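Local coordinates for HNH nuclease domain-containing protein (Streptomyces coelicolor, PDB 5ZMO) that recognises phosphorothioated DNA through its sulfur-binding domain, the part considered here, and probably cuts such DNA as a type IV restriction endonuclease, at residues 56-61 with 69-74; 73-78 with 104-109; 89-94 with 110-115. All coordinates share one frame; numbering follows the deposited sequence. Where two conformers were deposited one is given.

Contact 1. Residues 56-61 with 69-74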
ATOM      1  N   ALA A  56       0.735  -3.965  10.775  1.00 24.67           N
ATOM      2  CA  ALA A  56      -0.348  -4.506  10.050  1.00 25.21           C
ATOM      3  C   ALA A  56       0.067  -5.193   8.757  1.00 24.59           C
ATOM      4  O   ALA A  56      -0.464  -6.254   8.376  1.00 22.89           O
ATOM      5  CB  ALA A  56      -1.364  -3.413   9.739  1.00 24.64           C
ATOM      6  N   VAL A  57       1.015  -4.585   8.053  1.00 21.39           N
ATOM      7  CA  VAL A  57       1.255  -4.976   6.689  1.00 21.68           C
ATOM      8  C   VAL A  57       2.388  -5.983   6.552  1.00 21.44           C
ATOM      9  O   VAL A  57       2.379  -6.824   5.642  1.00 21.66           O
ATOM     10  CB  VAL A  57       1.456  -3.753   5.755  1.00 21.53           C
ATOM     11  CG1 VAL A  57       1.701  -4.218   4.312  1.00 22.78           C
ATOM     12  CG2 VAL A  57       0.238  -2.889   5.765  1.00 23.87           C
ATOM     13  N   ALA A  58       3.326  -5.955   7.474  1.00 20.31           N
ATOM     14  CA  ALA A  58       4.484  -6.877   7.401  1.00 19.92           C
ATOM     15  C   ALA A  58       4.082  -8.357   7.250  1.00 21.64           C
ATOM     16  O   ALA A  58       4.663  -9.099   6.421  1.00 21.21           O
ATOM     17  CB  ALA A  58       5.454  -6.681   8.600  1.00 20.88           C
ATOM     18  N   PRO A  59       3.157  -8.840   8.096  1.00 21.37           N
ATOM     19  CA  PRO A  59       2.792 -10.243   7.921  1.00 22.06           C
ATOM     20  C   PRO A  59       2.034 -10.550   6.637  1.00 21.42           C
ATOM     21  O   PRO A  59       2.155 -11.666   6.143  1.00 24.24           O
ATOM     22  CB  PRO A  59       1.777 -10.524   9.080  1.00 22.59           C
ATOM     23  CG  PRO A  59       1.637  -9.289   9.844  1.00 26.60           C
ATOM     24  CD  PRO A  59       2.490  -8.198   9.265  1.00 22.93           C
ATOM     25  N   LEU A  60       1.300  -9.582   6.091  1.00 21.87           N
ATOM     26  CA  LEU A  60       0.702  -9.739   4.734  1.00 22.46           C
ATOM     27  C   LEU A  60       1.729  -9.770   3.605  1.00 24.36           C
ATOM     28  O   LEU A  60       1.574 -10.502   2.607  1.00 23.34           O
ATOM     29  CB  LEU A  60      -0.336  -8.672   4.434  1.00 24.62           C
ATOM     30  CG  LEU A  60      -1.396  -8.428   5.468  1.00 25.95           C
ATOM     31  CD1 LEU A  60      -2.221  -7.171   5.154  1.00 26.23           C
ATOM     32  CD2 LEU A  60      -2.332  -9.668   5.569  1.00 29.24           C
ATOM     33  N   MET A  61       2.743  -8.941   3.751  1.00 22.23           N
ATOM     34  CA  MET A  61       3.916  -8.907   2.845  1.00 25.90           C
ATOM     35  C   MET A  61       4.584 -10.295   2.808  1.00 26.41           C
ATOM     36  O   MET A  61       4.947 -10.830   1.721  1.00 25.52           O
ATOM     37  CB  MET A  61       4.907  -7.858   3.360  1.00 27.82           C
ATOM     38  CG  MET A  61       5.692  -7.007   2.402  1.00 37.57           C
ATOM     39  SD  MET A  61       4.784  -6.342   1.036  1.00 31.23           S
ATOM     40  CE  MET A  61       4.246  -4.712   1.519  1.00 30.92           C
ATOM     41  N   ASP A  69      11.412 -10.826   4.594  1.00 28.40           N
ATOM     42  CA  ASP A  69      11.314  -9.983   5.801  1.00 25.59           C
ATOM     43  C   ASP A  69      10.294  -8.883   5.475  1.00 24.39           C
ATOM     44  O   ASP A  69      10.598  -7.916   4.764  1.00 26.16           O
ATOM     45  CB  ASP A  69      12.666  -9.477   6.110  1.00 24.84           C
ATOM     46  CG  ASP A  69      12.703  -8.487   7.271  1.00 25.39           C
ATOM     47  OD1 ASP A  69      11.635  -7.889   7.683  1.00 23.08           O
ATOM     48  OD2 ASP A  69      13.828  -8.267   7.800  1.00 29.01           O
ATOM     49  N   GLY A  70       9.122  -9.035   6.060  1.00 22.25           N
ATOM     50  CA  GLY A  70       7.993  -8.145   5.823  1.00 23.46           C
ATOM     51  C   GLY A  70       8.187  -6.728   6.302  1.00 22.12           C
ATOM     52  O   GLY A  70       7.575  -5.798   5.702  1.00 22.27           O
ATOM     53  N   VAL A  71       9.022  -6.526   7.350  1.00 21.20           N
ATOM     54  CA  VAL A  71       9.254  -5.193   7.868  1.00 21.29           C
ATOM     55  C   VAL A  71      10.138  -4.437   6.872  1.00 24.85           C
ATOM     56  O   VAL A  71       9.847  -3.315   6.394  1.00 22.27           O
ATOM     57  CB  VAL A  71       9.944  -5.278   9.249  1.00 23.39           C
ATOM     58  CG1 VAL A  71      10.386  -3.924   9.667  1.00 25.26           C
ATOM     59  CG2 VAL A  71       8.979  -5.855  10.270  1.00 25.91           C
ATOM     60  N   ASP A  72      11.231  -5.127   6.558  1.00 22.69           N
ATOM     61  CA  ASP A  72      12.150  -4.629   5.564  1.00 28.29           C
ATOM     62  C   ASP A  72      11.417  -4.380   4.253  1.00 24.68           C
ATOM     63  O   ASP A  72      11.751  -3.449   3.555  1.00 33.55           O
ATOM     64  CB  ASP A  72      13.305  -5.621   5.346  1.00 31.25           C
ATOM     65  CG  ASP A  72      14.357  -5.085   4.364  1.00 35.07           C
ATOM     66  OD1 ASP A  72      14.918  -4.020   4.641  1.00 39.05           O
ATOM     67  OD2 ASP A  72      14.570  -5.762   3.342  1.00 36.42           O
ATOM     68  N   GLY A  73      10.462  -5.212   3.913  1.00 25.29           N
ATOM     69  CA  GLY A  73       9.637  -5.143   2.770  1.00 23.94           C
ATOM     70  C   GLY A  73       8.737  -3.930   2.726  1.00 27.26           C
ATOM     71  O   GLY A  73       8.725  -3.200   1.732  1.00 23.49           O
ATOM     72  N   VAL A  74       7.931  -3.725   3.783  1.00 24.95           N
ATOM     73  CA  VAL A  74       6.934  -2.617   3.821  1.00 26.27           C
ATOM     74  C   VAL A  74       7.536  -1.196   3.649  1.00 23.70           C
ATOM     75  O   VAL A  74       6.841  -0.285   3.115  1.00 22.33           O
ATOM     76  CB  VAL A  74       6.073  -2.481   5.121  1.00 30.77           C
ATOM     77  CG1 VAL A  74       4.789  -1.734   4.782  1.00 31.07           C
ATOM     78  CG2 VAL A  74       5.623  -3.769   5.745  1.00 40.21           C
TER
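Ala58 sets its methyl group over the backbone of Gly70 at the start of helix 70-83, with CB 3.6 Å from Gly70 C. The same alanine's carbonyl meets Gly70 too: Gly70 CA lies 3.5 Å from Ala58 O, a CA-H...O contact with 154° at the hydrogen. A CB on residue 70 would collide with that oxygen, so the absence of a side chain allows the backbones to come this near. The short helical segments are 7.8 Å apart at their axes and their directions differ by 108°. CG2 of Val71 touches Ala58 CB at 4.0 Å. Val74 CG2 lies against the backbone of Ala58, 3.6 Å from Ala58 N, while Val57 crosses Val74 obliquely, their CG1 methyls 4.0 Å apart. Met61, bent at chi2 and chi3, sets CB 4.0 Å from Gly70 CA and brings CE near Val74 CA. Asp69 caps this helix: its OD1 takes the N-H of Asp72 at 3.0 Å, from above the carboxylate plane, and more weakly that of Val71. Helix 28-41 adds Trp35 on Val57 and Val31 on Met61. With no classical hydrogen bond between the segments, helices 50-63 and 70-83 are joined here by apolar packing and close backbone approach.

Contact 2. Residues 73-78 with 104-109. With nucleotides of chain C; nucleotides of chain B.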
ATOM      1  N   GLY A  73      10.462  -5.212   3.913  1.00 25.29           N
ATOM      2  CA  GLY A  73       9.637  -5.143   2.770  1.00 23.94           C
ATOM      3  C   GLY A  73       8.737  -3.930   2.726  1.00 27.26           C
ATOM      4  O   GLY A  73       8.725  -3.200   1.732  1.00 23.49           O
ATOM      5  N   VAL A  74       7.931  -3.725   3.783  1.00 24.95           N
ATOM      6  CA  VAL A  74       6.934  -2.617   3.821  1.00 26.27           C
ATOM      7  C   VAL A  74       7.536  -1.196   3.649  1.00 23.70           C
ATOM      8  O   VAL A  74       6.841  -0.285   3.115  1.00 22.33           O
ATOM      9  CB  VAL A  74       6.073  -2.481   5.121  1.00 30.77           C
ATOM     10  CG1 VAL A  74       4.789  -1.734   4.782  1.00 31.07           C
ATOM     11  CG2 VAL A  74       5.623  -3.769   5.745  1.00 40.21           C
ATOM     12  N   ARG A  75       8.771  -0.979   4.107  1.00 20.89           N
ATOM     13  CA  ARG A  75       9.385   0.324   4.076  1.00 22.73           C
ATOM     14  C   ARG A  75       9.518   0.811   2.596  1.00 21.57           C
ATOM     15  O   ARG A  75       9.375   2.024   2.354  1.00 21.81           O
ATOM     16  CB  ARG A  75      10.699   0.383   4.833  1.00 26.03           C
ATOM     17  CG  ARG A  75      11.792  -0.425   4.241  1.00 29.96           C
ATOM     18  CD  ARG A  75      12.860  -0.676   5.272  1.00 33.16           C
ATOM     19  NE  ARG A  75      13.958  -1.397   4.669  1.00 38.53           N
ATOM     20  CZ  ARG A  75      15.075  -0.855   4.174  1.00 34.48           C
ATOM     21  NH1 ARG A  75      15.986  -1.687   3.692  1.00 34.62           N
ATOM     22  NH2 ARG A  75      15.299   0.434   4.179  1.00 32.28           N
ATOM     23  N   TYR A  76       9.725  -0.111   1.645  1.00 20.09           N
ATOM     24  CA  TYR A  76       9.949   0.274   0.222  1.00 21.26           C
ATOM     25  C   TYR A  76       8.708   0.981  -0.400  1.00 20.52           C
ATOM     26  O   TYR A  76       8.831   2.121  -0.791  1.00 20.92           O
ATOM     27  CB  TYR A  76      10.396  -0.884  -0.601  1.00 20.88           C
ATOM     28  CG  TYR A  76      11.837  -1.286  -0.284  1.00 22.05           C
ATOM     29  CD1 TYR A  76      12.886  -0.424  -0.561  1.00 24.05           C
ATOM     30  CD2 TYR A  76      12.119  -2.525   0.262  1.00 24.55           C
ATOM     31  CE1 TYR A  76      14.175  -0.796  -0.312  1.00 24.70           C
ATOM     32  CE2 TYR A  76      13.402  -2.875   0.633  1.00 26.80           C
ATOM     33  CZ  TYR A  76      14.431  -2.019   0.314  1.00 26.45           C
ATOM     34  OH  TYR A  76      15.741  -2.364   0.595  1.00 28.94           O
ATOM     35  N   PRO A  77       7.519   0.358  -0.345  1.00 19.99           N
ATOM     36  CA  PRO A  77       6.292   1.014  -0.922  1.00 19.27           C
ATOM     37  C   PRO A  77       5.792   2.164  -0.052  1.00 18.17           C
ATOM     38  O   PRO A  77       5.174   3.078  -0.568  1.00 21.28           O
ATOM     39  CB  PRO A  77       5.261  -0.124  -0.998  1.00 17.49           C
ATOM     40  CG  PRO A  77       5.730  -1.087   0.060  1.00 18.17           C
ATOM     41  CD  PRO A  77       7.266  -1.043   0.036  1.00 19.02           C
ATOM     42  N   PHE A  78       6.051   2.109   1.251  1.00 17.26           N
ATOM     43  CA  PHE A  78       5.651   3.160   2.200  1.00 20.27           C
ATOM     44  C   PHE A  78       6.179   4.502   1.776  1.00 22.95           C
ATOM     45  O   PHE A  78       5.540   5.522   1.998  1.00 23.13           O
ATOM     46  CB  PHE A  78       6.102   2.797   3.595  1.00 19.99           C
ATOM     47  CG  PHE A  78       5.603   3.696   4.661  1.00 20.04           C
ATOM     48  CD1 PHE A  78       4.347   3.484   5.219  1.00 18.81           C
ATOM     49  CD2 PHE A  78       6.373   4.756   5.108  1.00 24.04           C
ATOM     50  CE1 PHE A  78       3.900   4.299   6.249  1.00 22.01           C
ATOM     51  CE2 PHE A  78       5.934   5.574   6.103  1.00 22.61           C
ATOM     52  CZ  PHE A  78       4.660   5.357   6.675  1.00 22.36           C
ATOM     53  N   PRO A 104      14.192   6.822   2.904  1.00 22.67           N
ATOM     54  CA  PRO A 104      14.540   7.022   4.254  1.00 24.07           C
ATOM     55  C   PRO A 104      15.148   5.768   4.887  1.00 24.13           C
ATOM     56  O   PRO A 104      14.846   4.615   4.514  1.00 23.01           O
ATOM     57  CB  PRO A 104      13.190   7.319   4.931  1.00 24.89           C
ATOM     58  CG  PRO A 104      12.176   6.614   4.081  1.00 24.16           C
ATOM     59  CD  PRO A 104      12.722   6.661   2.707  1.00 24.37           C
ATOM     60  N   THR A 105      16.027   6.004   5.842  1.00 26.14           N
ATOM     61  CA  THR A 105      16.592   4.871   6.607  1.00 25.54           C
ATOM     62  C   THR A 105      15.471   4.292   7.446  1.00 26.58           C
ATOM     63  O   THR A 105      14.591   5.022   7.927  1.00 23.57           O
ATOM     64  CB  THR A 105      17.708   5.275   7.577  1.00 28.16           C
ATOM     65  OG1 THR A 105      17.194   6.268   8.479  1.00 26.33           O
ATOM     66  CG2 THR A 105      18.929   5.873   6.836  1.00 25.07           C
ATOM     67  N   LEU A 106      15.544   2.971   7.658  1.00 27.18           N
ATOM     68  CA  LEU A 106      14.642   2.335   8.610  1.00 27.51           C
ATOM     69  C   LEU A 106      14.798   2.964   9.997  1.00 30.16           C
ATOM     70  O   LEU A 106      13.814   3.118  10.734  1.00 24.81           O
ATOM     71  CB  LEU A 106      14.872   0.827   8.688  1.00 27.09           C
ATOM     72  CG  LEU A 106      13.931   0.043   9.599  1.00 26.05           C
ATOM     73  CD1 LEU A 106      12.517   0.262   9.120  1.00 28.66           C
ATOM     74  CD2 LEU A 106      14.143  -1.450   9.478  1.00 27.52           C
ATOM     75  N   GLU A 107      16.032   3.343  10.360  1.00 30.84           N
ATOM     76  CA  GLU A 107      16.239   3.953  11.687  1.00 33.32           C
ATOM     77  C   GLU A 107      15.443   5.277  11.872  1.00 28.96           C
ATOM     78  O   GLU A 107      14.832   5.520  12.945  1.00 29.89           O
ATOM     79  CB  GLU A 107      17.713   4.198  11.924  1.00 39.31           C
ATOM     80  CG  GLU A 107      18.034   5.061  13.147  1.00 43.55           C
ATOM     81  CD  GLU A 107      19.448   5.585  13.087  1.00 51.18           C
ATOM     82  OE1 GLU A 107      19.640   6.769  12.709  1.00 59.62           O
ATOM     83  OE2 GLU A 107      20.367   4.792  13.378  1.00 57.08           O
ATOM     84  N   SER A 108      15.437   6.110  10.822  0.50 25.23           N
ATOM     85  CA  SER A 108      14.722   7.404  10.849  0.50 24.40           C
ATOM     86  C   SER A 108      13.225   7.216  10.733  0.50 23.84           C
ATOM     87  O   SER A 108      12.485   7.991  11.329  0.50 22.21           O
ATOM     88  CB  SER A 108      15.236   8.424   9.819  0.50 23.08           C
ATOM     89  OG  SER A 108      14.870   8.198   8.429  0.50 20.75           O
ATOM     90  N   LEU A 109      12.769   6.196   9.995  1.00 23.37           N
ATOM     91  CA  LEU A 109      11.303   5.839  10.012  1.00 24.42           C
ATOM     92  C   LEU A 109      10.872   5.445  11.395  1.00 24.59           C
ATOM     93  O   LEU A 109       9.778   5.844  11.881  1.00 24.24           O
ATOM     94  CB  LEU A 109      10.955   4.682   9.026  1.00 23.24           C
ATOM     95  CG  LEU A 109      10.803   4.893   7.559  1.00 25.05           C
ATOM     96  CD1 LEU A 109      10.608   3.559   6.865  1.00 25.59           C
ATOM     97  CD2 LEU A 109       9.632   5.824   7.264  1.00 24.78           C
TER
ATOM     98  P    DC C   2      18.910   1.589   7.507  1.00 38.60           P
ATOM     99  OP1  DC C   2      18.459   1.883   8.909  1.00 35.59           O
ATOM    100  OP2  DC C   2      17.928   1.721   6.447  1.00 34.37           O
ATOM    101  O5'  DC C   2      20.307   2.266   7.070  1.00 36.73           O
ATOM    102  C5'  DC C   2      21.474   2.311   7.962  1.00 44.17           C
ATOM    103  C4'  DC C   2      22.818   2.528   7.279  1.00 42.14           C
ATOM    104  O4'  DC C   2      23.464   1.292   6.861  1.00 41.10           O
ATOM    105  C3'  DC C   2      22.896   3.443   6.063  1.00 42.21           C
ATOM    106  O3'  DC C   2      24.167   4.102   6.011  1.00 41.30           O
ATOM    107  C2'  DC C   2      22.935   2.477   4.892  1.00 44.26           C
ATOM    108  C1'  DC C   2      23.692   1.276   5.437  1.00 41.95           C
ATOM    109  N1   DC C   2      23.183  -0.019   4.940  1.00 46.41           N
ATOM    110  C2   DC C   2      24.008  -0.914   4.232  1.00 42.92           C
ATOM    111  O2   DC C   2      25.164  -0.560   3.909  1.00 35.93           O
ATOM    112  N3   DC C   2      23.510  -2.129   3.887  1.00 42.73           N
ATOM    113  C4   DC C   2      22.273  -2.478   4.269  1.00 46.81           C
ATOM    114  N4   DC C   2      21.811  -3.674   3.910  1.00 38.53           N
ATOM    115  C5   DC C   2      21.425  -1.587   4.984  1.00 48.30           C
ATOM    116  C6   DC C   2      21.919  -0.390   5.308  1.00 48.56           C
TER
ATOM    117  P    DC B   5      13.377  -7.564  -3.516  1.00 31.00           P
ATOM    118  OP1  DC B   5      12.792  -8.739  -4.191  1.00 31.29           O
ATOM    119  OP2  DC B   5      13.428  -7.371  -2.067  1.00 28.92           O
ATOM    120  O5'  DC B   5      14.884  -7.394  -4.011  1.00 27.14           O
ATOM    121  C5'  DC B   5      15.185  -7.534  -5.394  1.00 27.45           C
ATOM    122  C4'  DC B   5      16.678  -7.691  -5.557  1.00 23.29           C
ATOM    123  O4'  DC B   5      17.382  -6.463  -5.284  1.00 24.62           O
ATOM    124  C3'  DC B   5      17.329  -8.752  -4.671  1.00 28.48           C
ATOM    125  O3'  DC B   5      18.351  -9.362  -5.496  1.00 29.90           O
ATOM    126  C2'  DC B   5      17.958  -7.929  -3.550  1.00 26.29           C
ATOM    127  C1'  DC B   5      18.354  -6.626  -4.239  1.00 24.79           C
ATOM    128  N1   DC B   5      18.353  -5.390  -3.421  1.00 22.39           N
ATOM    129  C2   DC B   5      19.436  -4.517  -3.446  1.00 22.25           C
ATOM    130  O2   DC B   5      20.475  -4.850  -4.051  1.00 26.06           O
ATOM    131  N3   DC B   5      19.374  -3.364  -2.735  1.00 22.72           N
ATOM    132  C4   DC B   5      18.285  -3.082  -2.017  1.00 21.85           C
ATOM    133  N4   DC B   5      18.260  -1.928  -1.352  1.00 24.00           N
ATOM    134  C5   DC B   5      17.153  -3.938  -2.007  1.00 21.28           C
ATOM    135  C6   DC B   5      17.234  -5.077  -2.696  1.00 23.08           C
TER
HETATM  136  O   HOH W   1      13.396   2.508   3.892  1.00 27.96           O
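Arg75 and Leu109 meet through Arg75 CB and Leu109 CD1, 3.8 Å apart, where helix 70-83 faces helix 106-112. The arginine's CG stands between the backbone N and the carbonyl carbon (chi1 66°), and from CG to NE the chain runs extended, crossing Leu106 at about a right angle with CD 4.0 Å from Leu106 CD1. Phe78 has CG anti to the backbone N (chi1 -173°) and slides past Leu109 in the opposite direction, its CE2 3.9 Å from Leu109 CD2; Trp50 meets the phenylalanine ring edge-to-face. In the guanidinium, NH1 forms a salt bridge with Asp72, and NH2 gives a hydrogen bond to a water that donates to Pro104 O. Tyr76 CZ lies 3.7 Å above one guanidinium face, offset toward its rim; Tyr76 and Pro77 also pack on a modified group of the bound ligand, consistent with their helping to line the sulfur-recognition site. Beside the arginine the N-terminal amides of helix 106-112 bind a DNA phosphate, as helix N termini can: Leu106 N donates a hydrogen bond to OP2 of DC2 of chain C at 3.0 Å, and Glu107 N to its OP1. Thr105 is the N-cap, its OG1 accepting from Ser108 N at 2.9 Å. The helix end, with the nearby arginine, would probably help to hold the negatively charged phosphate. On the other strand, N4 of DC5 of chain B donates to Tyr76 OH at 3.2 Å. An alanine in place of Tyr76 would probably leave that cytosine amino group without this acceptor and take away the ring over one face of the Arg75 guanidinium.

Contact 3. Residues 89-94 with 110-115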
ATOM      1  N   VAL A  89       3.258  11.090   2.929  1.00 27.06           N
ATOM      2  CA  VAL A  89       4.020  10.812   4.135  1.00 25.53           C
ATOM      3  C   VAL A  89       4.225  12.156   4.861  1.00 26.23           C
ATOM      4  O   VAL A  89       4.819  13.041   4.329  1.00 26.58           O
ATOM      5  CB  VAL A  89       5.388  10.140   3.811  1.00 25.31           C
ATOM      6  CG1 VAL A  89       6.198   9.967   5.070  1.00 25.64           C
ATOM      7  CG2 VAL A  89       5.234   8.750   3.152  1.00 25.92           C
ATOM      8  N   GLU A  90       3.678  12.309   6.042  1.00 24.66           N
ATOM      9  CA  GLU A  90       3.866  13.528   6.853  1.00 28.00           C
ATOM     10  C   GLU A  90       5.299  13.530   7.422  1.00 32.08           C
ATOM     11  O   GLU A  90       5.911  12.467   7.597  1.00 29.50           O
ATOM     12  CB  GLU A  90       2.931  13.572   8.052  1.00 34.65           C
ATOM     13  CG  GLU A  90       1.465  13.650   7.793  1.00 39.00           C
ATOM     14  CD  GLU A  90       0.705  14.095   9.066  1.00 47.58           C
ATOM     15  OE1 GLU A  90      -0.172  14.983   8.951  1.00 52.79           O
ATOM     16  OE2 GLU A  90       1.002  13.598  10.193  1.00 50.35           O
ATOM     17  N   GLN A  91       5.836  14.722   7.694  1.00 31.53           N
ATOM     18  CA  GLN A  91       7.174  14.850   8.332  1.00 31.19           C
ATOM     19  C   GLN A  91       8.249  14.278   7.454  1.00 30.05           C
ATOM     20  O   GLN A  91       9.294  13.833   7.993  1.00 31.66           O
ATOM     21  CB  GLN A  91       7.223  14.197   9.724  1.00 32.19           C
ATOM     22  CG  GLN A  91       6.137  14.613  10.714  1.00 34.76           C
ATOM     23  CD  GLN A  91       6.370  14.035  12.114  1.00 36.88           C
ATOM     24  OE1 GLN A  91       7.140  14.590  12.904  1.00 42.32           O
ATOM     25  NE2 GLN A  91       5.761  12.903  12.414  1.00 34.74           N
ATOM     26  N   ALA A  92       8.046  14.294   6.132  1.00 31.01           N
ATOM     27  CA  ALA A  92       8.992  13.654   5.205  1.00 31.34           C
ATOM     28  C   ALA A  92      10.362  14.322   5.265  1.00 32.71           C
ATOM     29  O   ALA A  92      11.398  13.674   5.113  1.00 31.65           O
ATOM     30  CB  ALA A  92       8.481  13.689   3.806  1.00 33.17           C
ATOM     31  N   GLU A  93      10.350  15.615   5.526  1.00 31.00           N
ATOM     32  CA  GLU A  93      11.573  16.408   5.533  1.00 35.02           C
ATOM     33  C   GLU A  93      12.381  16.169   6.829  1.00 30.21           C
ATOM     34  O   GLU A  93      13.553  16.510   6.860  1.00 33.82           O
ATOM     35  CB  GLU A  93      11.262  17.915   5.223  1.00 39.96           C
ATOM     36  CG  GLU A  93      11.370  18.350   3.725  1.00 52.49           C
ATOM     37  CD  GLU A  93      10.495  17.580   2.687  1.00 62.65           C
ATOM     38  OE1 GLU A  93       9.241  17.707   2.673  1.00 60.07           O
ATOM     39  OE2 GLU A  93      11.067  16.875   1.809  1.00 70.51           O
ATOM     40  N   GLU A  94      11.789  15.526   7.844  1.00 27.35           N
ATOM     41  CA  GLU A  94      12.426  15.110   9.087  1.00 27.40           C
ATOM     42  C   GLU A  94      13.235  13.817   8.989  1.00 23.77           C
ATOM     43  O   GLU A  94      14.030  13.522   9.876  1.00 28.49           O
ATOM     44  CB  GLU A  94      11.424  15.017  10.227  1.00 30.85           C
ATOM     45  CG  GLU A  94      10.663  16.337  10.516  1.00 37.54           C
ATOM     46  CD  GLU A  94      11.570  17.596  10.567  1.00 46.76           C
ATOM     47  OE1 GLU A  94      11.214  18.649   9.962  1.00 53.01           O
ATOM     48  OE2 GLU A  94      12.664  17.520  11.196  1.00 47.16           O
ATOM     49  N   ASN A 110      11.690   4.619  12.063  1.00 23.96           N
ATOM     50  CA  ASN A 110      11.310   4.159  13.397  1.00 26.62           C
ATOM     51  C   ASN A 110      11.324   5.329  14.381  1.00 26.45           C
ATOM     52  O   ASN A 110      10.424   5.461  15.213  1.00 27.69           O
ATOM     53  CB  ASN A 110      12.217   2.982  13.868  1.00 29.84           C
ATOM     54  CG  ASN A 110      11.817   1.606  13.248  1.00 36.18           C
ATOM     55  OD1 ASN A 110      10.697   1.363  12.748  1.00 32.05           O
ATOM     56  ND2 ASN A 110      12.742   0.688  13.310  1.00 33.56           N
ATOM     57  N   ALA A 111      12.344   6.165  14.291  1.00 26.83           N
ATOM     58  CA  ALA A 111      12.499   7.314  15.233  1.00 27.76           C
ATOM     59  C   ALA A 111      11.457   8.399  15.065  1.00 25.78           C
ATOM     60  O   ALA A 111      10.867   8.817  16.026  1.00 31.32           O
ATOM     61  CB  ALA A 111      13.895   7.922  15.109  1.00 27.65           C
ATOM     62  N   VAL A 112      11.183   8.819  13.846  1.00 25.21           N
ATOM     63  CA  VAL A 112      10.261   9.909  13.558  1.00 24.97           C
ATOM     64  C   VAL A 112       8.827   9.367  13.655  1.00 29.14           C
ATOM     65  O   VAL A 112       7.919  10.060  14.112  1.00 27.22           O
ATOM     66  CB  VAL A 112      10.551  10.514  12.184  1.00 26.40           C
ATOM     67  CG1 VAL A 112       9.440  11.478  11.777  1.00 29.69           C
ATOM     68  CG2 VAL A 112      11.920  11.214  12.206  1.00 27.96           C
ATOM     69  N   ASP A 113       8.642   8.101  13.229  1.00 28.00           N
ATOM     70  CA  ASP A 113       7.334   7.431  13.171  1.00 25.70           C
ATOM     71  C   ASP A 113       6.312   8.296  12.454  1.00 24.80           C
ATOM     72  O   ASP A 113       5.265   8.632  13.058  1.00 25.10           O
ATOM     73  CB  ASP A 113       6.825   7.039  14.552  1.00 26.50           C
ATOM     74  CG  ASP A 113       5.796   5.944  14.503  1.00 28.66           C
ATOM     75  OD1 ASP A 113       5.597   5.395  13.393  1.00 28.85           O
ATOM     76  OD2 ASP A 113       5.206   5.580  15.549  1.00 31.29           O
ATOM     77  N   PRO A 114       6.618   8.716  11.222  1.00 24.85           N
ATOM     78  CA  PRO A 114       5.711   9.571  10.442  1.00 25.85           C
ATOM     79  C   PRO A 114       4.406   8.918  10.121  1.00 28.54           C
ATOM     80  O   PRO A 114       4.369   7.692   9.917  1.00 25.47           O
ATOM     81  CB  PRO A 114       6.441   9.783   9.151  1.00 26.07           C
ATOM     82  CG  PRO A 114       7.219   8.539   8.983  1.00 26.95           C
ATOM     83  CD  PRO A 114       7.703   8.222  10.360  1.00 26.01           C
ATOM     84  N   SER A 115       3.341   9.721  10.093  1.00 27.47           N
ATOM     85  CA  SER A 115       2.074   9.204   9.608  1.00 30.53           C
ATOM     86  C   SER A 115       1.979   9.257   8.084  1.00 28.99           C
ATOM     87  O   SER A 115       2.621  10.043   7.420  1.00 28.26           O
ATOM     88  CB  SER A 115       0.905   9.872  10.323  1.00 31.68           C
ATOM     89  OG  SER A 115       0.789   9.330  11.616  1.00 31.03           O
TER
HETATM   90  O   HOH W   2       3.422  12.353  11.362  1.00 35.33           O
HETATM   91  O   HOH W   3       5.458  11.167  14.352  1.00 34.20           O
HETATM   92  O   HOH W   4       8.077  12.332  15.290  1.00 39.07           O
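One water is gripped by three groups drawn from both segments, Glu90 and Gln91 on one side and Ser115 on the other. It accepts from Gln91 NE2 at 2.6 Å and from Ser115 N at 2.9 Å, and donates a hydrogen bond to Glu90 OE2 at 3.0 Å, so that two side chains and a backbone amide are tied together without touching one another's polar atoms. A second water also accepts from Gln91 NE2 and probably donates to Val112 O, which a third water also approaches, although more acceptors than protons are in reach of both. The amide of Gln91 thus faces the carboxyl end of helix 106-112 through solvent. Its CG is anti to the carbonyl carbon (chi1 -52°), and the chain, extended beyond CG, slides past Val112 in the opposite direction; CG1 of the valine is 4.0 Å from Gln91 NE2. The other methyl, Val112 CG2, rests near the carbonyl oxygen of Glu94. A direct backbone bond accompanies the water bridges: Glu90 N donates to Ser115 O at 2.9 Å, nearly along the C=O axis, with a C=O...donor angle of 167°. Next to it packing is tight, Pro114 CB coming to 3.1 Å from Glu90 O, while Val89 CG1 lies side by side with the proline at 4.1 Å from its CB. Asp113, with positive phi, is where the chain leaves the helix, and its carboxylate is turned to Ser51. The contact lies at the surface, where strand 115-117 runs between strands 47-49 and 88-89 of an antiparallel sheet; Pro114 also packs on Trp50 of helix 50-63, and Val89 on Val82 of helix 70-83.

From the N terminus, helix 50-63 leads through a short connection into helix 70-83, and contact 1 closes that loop with only seven residues between its segments. Contact 2 opens on the same helix 70-83, sharing Gly73 and Val74 with contact 1, and reaches across 25 residues to helix 106-112. Contact 3 begins inside that span, at residues 89-94, and ends beyond it, at 110-115, so contacts 2 and 3 cross. They also touch, Phe78 O lying against Val89 CG2, whereas contacts 1 and 3 follow in series without meeting. Contact 2 thus connects the other two, with Met61 CE of contact 1 meeting Pro77 CG, and helices 50-63, 70-83 and 106-112 are tied to the antiparallel sheet.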